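Local coordinates for protein AlkD2 (Streptococcus mutans, PDB 6M9M) that is of unknown function but belongs to the HEAT-like repeat family of DNA glycosylases and binds inosine-5'-monophosphate, at residues Tyr160-Ser164 against Lys192-Val197. Numbering follows the deposited sequence. Where two conformers were deposited one is given.
Sequences YVRKS and KEINQV
Lys192 brings the aliphatic end of its chain, at CE, to 4.3 Å from Arg162 NH2; its NZ stays nearby as a like charge, which the carboxylate of Glu193 probably offsets in part. Glu193 lies over one face of the Arg162 guanidinium, with CG 3.5 Å from NH1, while its CB packs 3.6 Å from Arg162 CD. Its carboxylate plane stands 78° from the guanidinium, and OE2 is near as a charge without an N-H aimed at it. Arg162 is a knob set among Lys192, Glu193, Gln196 and Val197, joining helices 159-175 and 192-201 of the all-helical HEAT-like repeat fold; the axes of the two short segments run 36° apart. Gln196 OE1 sits at the guanidinium edge, in its plane, while the amide is tilted from it: OE1 accepts from Arg162 NE at 2.8 Å and from Arg162 NH2 at 3.0 Å, a side-on, two-nitrogen grip on one oxygen. A bend at chi3 (-58°) turns the arginine head to that oxygen. Arg162 NH1 is also hydrogen-bonded to Asp156 O, and Gln196 NE2 to Glu159 OE2, which probably limits the rotation of both flat groups. Val197 packs against the root of the arginine, its CG2 3.8 Å from Arg162 CB.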
ATOM      1  N   TYR A 160      -9.125   6.257   8.604  1.00 11.89           N
ATOM      2  CA  TYR A 160      -8.506   5.993   7.311  1.00 11.26           C
ATOM      3  C   TYR A 160      -8.154   4.523   7.181  1.00 10.97           C
ATOM      4  O   TYR A 160      -8.432   3.893   6.159  1.00 11.36           O
ATOM      5  CB  TYR A 160      -7.262   6.884   7.227  1.00 12.35           C
ATOM      6  CG  TYR A 160      -6.435   6.879   5.946  1.00 12.31           C
ATOM      7  CD1 TYR A 160      -6.966   7.325   4.745  1.00 12.92           C
ATOM      8  CD2 TYR A 160      -5.083   6.556   5.978  1.00 12.92           C
ATOM      9  CE1 TYR A 160      -6.180   7.389   3.588  1.00 13.44           C
ATOM     10  CE2 TYR A 160      -4.301   6.625   4.849  1.00 13.03           C
ATOM     11  CZ  TYR A 160      -4.847   7.037   3.655  1.00 13.93           C
ATOM     12  OH  TYR A 160      -4.018   7.114   2.542  1.00 15.65           O
ATOM     13  N   VAL A 161      -7.538   3.959   8.215  1.00 10.07           N
ATOM     14  CA  VAL A 161      -7.253   2.531   8.227  1.00  9.83           C
ATOM     15  C   VAL A 161      -8.548   1.727   8.167  1.00  9.13           C
ATOM     16  O   VAL A 161      -8.674   0.780   7.384  1.00  9.61           O
ATOM     17  CB  VAL A 161      -6.402   2.152   9.452  1.00  9.71           C
ATOM     18  CG1 VAL A 161      -6.218   0.633   9.512  1.00 10.95           C
ATOM     19  CG2 VAL A 161      -5.030   2.831   9.394  1.00 10.28           C
ATOM     20  N   ARG A 162      -9.521   2.067   9.021  1.00  8.82           N
ATOM     21  CA  ARG A 162     -10.731   1.253   9.121  1.00  9.40           C
ATOM     22  C   ARG A 162     -11.496   1.183   7.805  1.00  9.85           C
ATOM     23  O   ARG A 162     -12.088   0.150   7.485  1.00 10.28           O
ATOM     24  CB  ARG A 162     -11.651   1.751  10.232  1.00 10.13           C
ATOM     25  CG  ARG A 162     -11.097   1.586  11.630  1.00 10.54           C
ATOM     26  CD  ARG A 162     -12.152   1.790  12.699  1.00 11.92           C
ATOM     27  NE  ARG A 162     -12.813   3.092  12.644  1.00 12.81           N
ATOM     28  CZ  ARG A 162     -12.371   4.210  13.217  1.00 13.01           C
ATOM     29  NH1 ARG A 162     -11.234   4.224  13.890  1.00 11.75           N
ATOM     30  NH2 ARG A 162     -13.080   5.330  13.121  1.00 15.03           N
ATOM     31  N   LYS A 163     -11.515   2.275   7.031  1.00  9.78           N
ATOM     32  CA  LYS A 163     -12.197   2.228   5.742  1.00 11.05           C
ATOM     33  C   LYS A 163     -11.520   1.235   4.811  1.00 10.18           C
ATOM     34  O   LYS A 163     -12.190   0.474   4.107  1.00 11.13           O
ATOM     35  CB  LYS A 163     -12.240   3.620   5.123  1.00 14.14           C
ATOM     36  CG  LYS A 163     -13.196   4.549   5.857  1.00 19.51           C
ATOM     37  CD  LYS A 163     -13.254   5.922   5.230  1.00 24.76           C
ATOM     38  CE  LYS A 163     -14.377   6.747   5.836  1.00 29.16           C
ATOM     39  NZ  LYS A 163     -14.440   8.112   5.255  1.00 33.96           N
ATOM     40  N   SER A 164     -10.189   1.200   4.815  1.00  9.70           N
ATOM     41  CA  SER A 164      -9.462   0.224   4.003  1.00  9.94           C
ATOM     42  C   SER A 164      -9.704  -1.203   4.494  1.00  9.61           C
ATOM     43  O   SER A 164      -9.893  -2.117   3.688  1.00 10.80           O
ATOM     44  CB  SER A 164      -7.990   0.604   4.020  0.56 10.00           C
ATOM     45  OG  SER A 164      -7.218  -0.239   3.222  0.56  8.90           O
ATOM     46  N   LYS A 192     -17.458   1.695  18.433  1.00 11.41           N
ATOM     47  CA  LYS A 192     -17.727   2.480  17.233  1.00 12.16           C
ATOM     48  C   LYS A 192     -16.907   1.955  16.065  1.00 11.78           C
ATOM     49  O   LYS A 192     -17.406   1.808  14.943  1.00 11.81           O
ATOM     50  CB  LYS A 192     -17.380   3.948  17.518  1.00 13.68           C
ATOM     51  CG  LYS A 192     -17.480   4.880  16.324  1.00 16.00           C
ATOM     52  CD  LYS A 192     -16.862   6.249  16.610  1.00 19.19           C
ATOM     53  CE  LYS A 192     -15.348   6.183  16.615  1.00 22.33           C
ATOM     54  NZ  LYS A 192     -14.745   7.537  16.757  1.00 25.01           N
ATOM     55  N   GLU A 193     -15.644   1.646  16.331  0.93 10.16           N
ATOM     56  CA  GLU A 193     -14.715   1.208  15.301  0.93 10.47           C
ATOM     57  C   GLU A 193     -15.184  -0.071  14.627  0.93 10.01           C
ATOM     58  O   GLU A 193     -15.243  -0.147  13.393  0.93 10.21           O
ATOM     59  CB  GLU A 193     -13.358   0.998  15.964  0.93 11.20           C
ATOM     60  CG  GLU A 193     -12.661   2.292  16.392  0.93 12.52           C
ATOM     61  CD  GLU A 193     -12.995   2.797  17.792  0.93 14.64           C
ATOM     62  OE1 GLU A 193     -13.982   2.344  18.429  0.93 13.06           O
ATOM     63  OE2 GLU A 193     -12.228   3.655  18.262  0.93 19.28           O
ATOM     64  N   ILE A 194     -15.520  -1.099  15.417  1.00 10.95           N
ATOM     65  CA  ILE A 194     -15.861  -2.384  14.810  1.00 11.65           C
ATOM     66  C   ILE A 194     -17.167  -2.282  14.030  1.00 12.14           C
ATOM     67  O   ILE A 194     -17.351  -2.964  13.012  1.00 12.20           O
ATOM     68  CB  ILE A 194     -15.875  -3.513  15.862  1.00 11.49           C
ATOM     69  CG1 ILE A 194     -15.796  -4.873  15.164  1.00 12.44           C
ATOM     70  CG2 ILE A 194     -17.114  -3.408  16.760  1.00 12.15           C
ATOM     71  CD1 ILE A 194     -15.635  -6.043  16.105  1.00 14.31           C
ATOM     72  N   ASN A 195     -18.098  -1.444  14.487  1.00 12.37           N
ATOM     73  CA  ASN A 195     -19.359  -1.290  13.766  1.00 13.03           C
ATOM     74  C   ASN A 195     -19.150  -0.615  12.423  1.00 13.72           C
ATOM     75  O   ASN A 195     -19.790  -0.985  11.433  1.00 14.03           O
ATOM     76  CB  ASN A 195     -20.378  -0.558  14.629  1.00 13.54           C
ATOM     77  CG  ASN A 195     -21.105  -1.497  15.547  1.00 15.51           C
ATOM     78  OD1 ASN A 195     -21.906  -2.315  15.105  1.00 17.61           O
ATOM     79  ND2 ASN A 195     -20.816  -1.411  16.837  1.00 16.16           N
ATOM     80  N   GLN A 196     -18.228   0.343  12.354  1.00 13.02           N
ATOM     81  CA  GLN A 196     -17.922   0.969  11.077  1.00 12.94           C
ATOM     82  C   GLN A 196     -17.380  -0.064  10.087  1.00 12.12           C
ATOM     83  O   GLN A 196     -17.794  -0.115   8.915  1.00 13.17           O
ATOM     84  CB  GLN A 196     -16.911   2.093  11.298  0.94 13.70           C
ATOM     85  CG  GLN A 196     -16.493   2.734  10.011  0.70 15.27           C
ATOM     86  CD  GLN A 196     -15.709   3.996  10.207  0.71 16.68           C
ATOM     87  OE1 GLN A 196     -14.939   4.126  11.165  0.79 18.26           O
ATOM     88  NE2 GLN A 196     -15.909   4.956   9.307  0.59 18.29           N
ATOM     89  N   VAL A 197     -16.443  -0.890  10.542  1.00 11.53           N
ATOM     90  CA  VAL A 197     -15.844  -1.896   9.680  1.00 11.33           C
ATOM     91  C   VAL A 197     -16.878  -2.943   9.292  1.00 11.75           C
ATOM     92  O   VAL A 197     -16.941  -3.365   8.132  1.00 12.42           O
ATOM     93  CB  VAL A 197     -14.635  -2.518  10.403  1.00 10.92           C
ATOM     94  CG1 VAL A 197     -14.083  -3.701   9.615  1.00 11.37           C
ATOM     95  CG2 VAL A 197     -13.537  -1.475  10.637  1.00 11.02           C
TER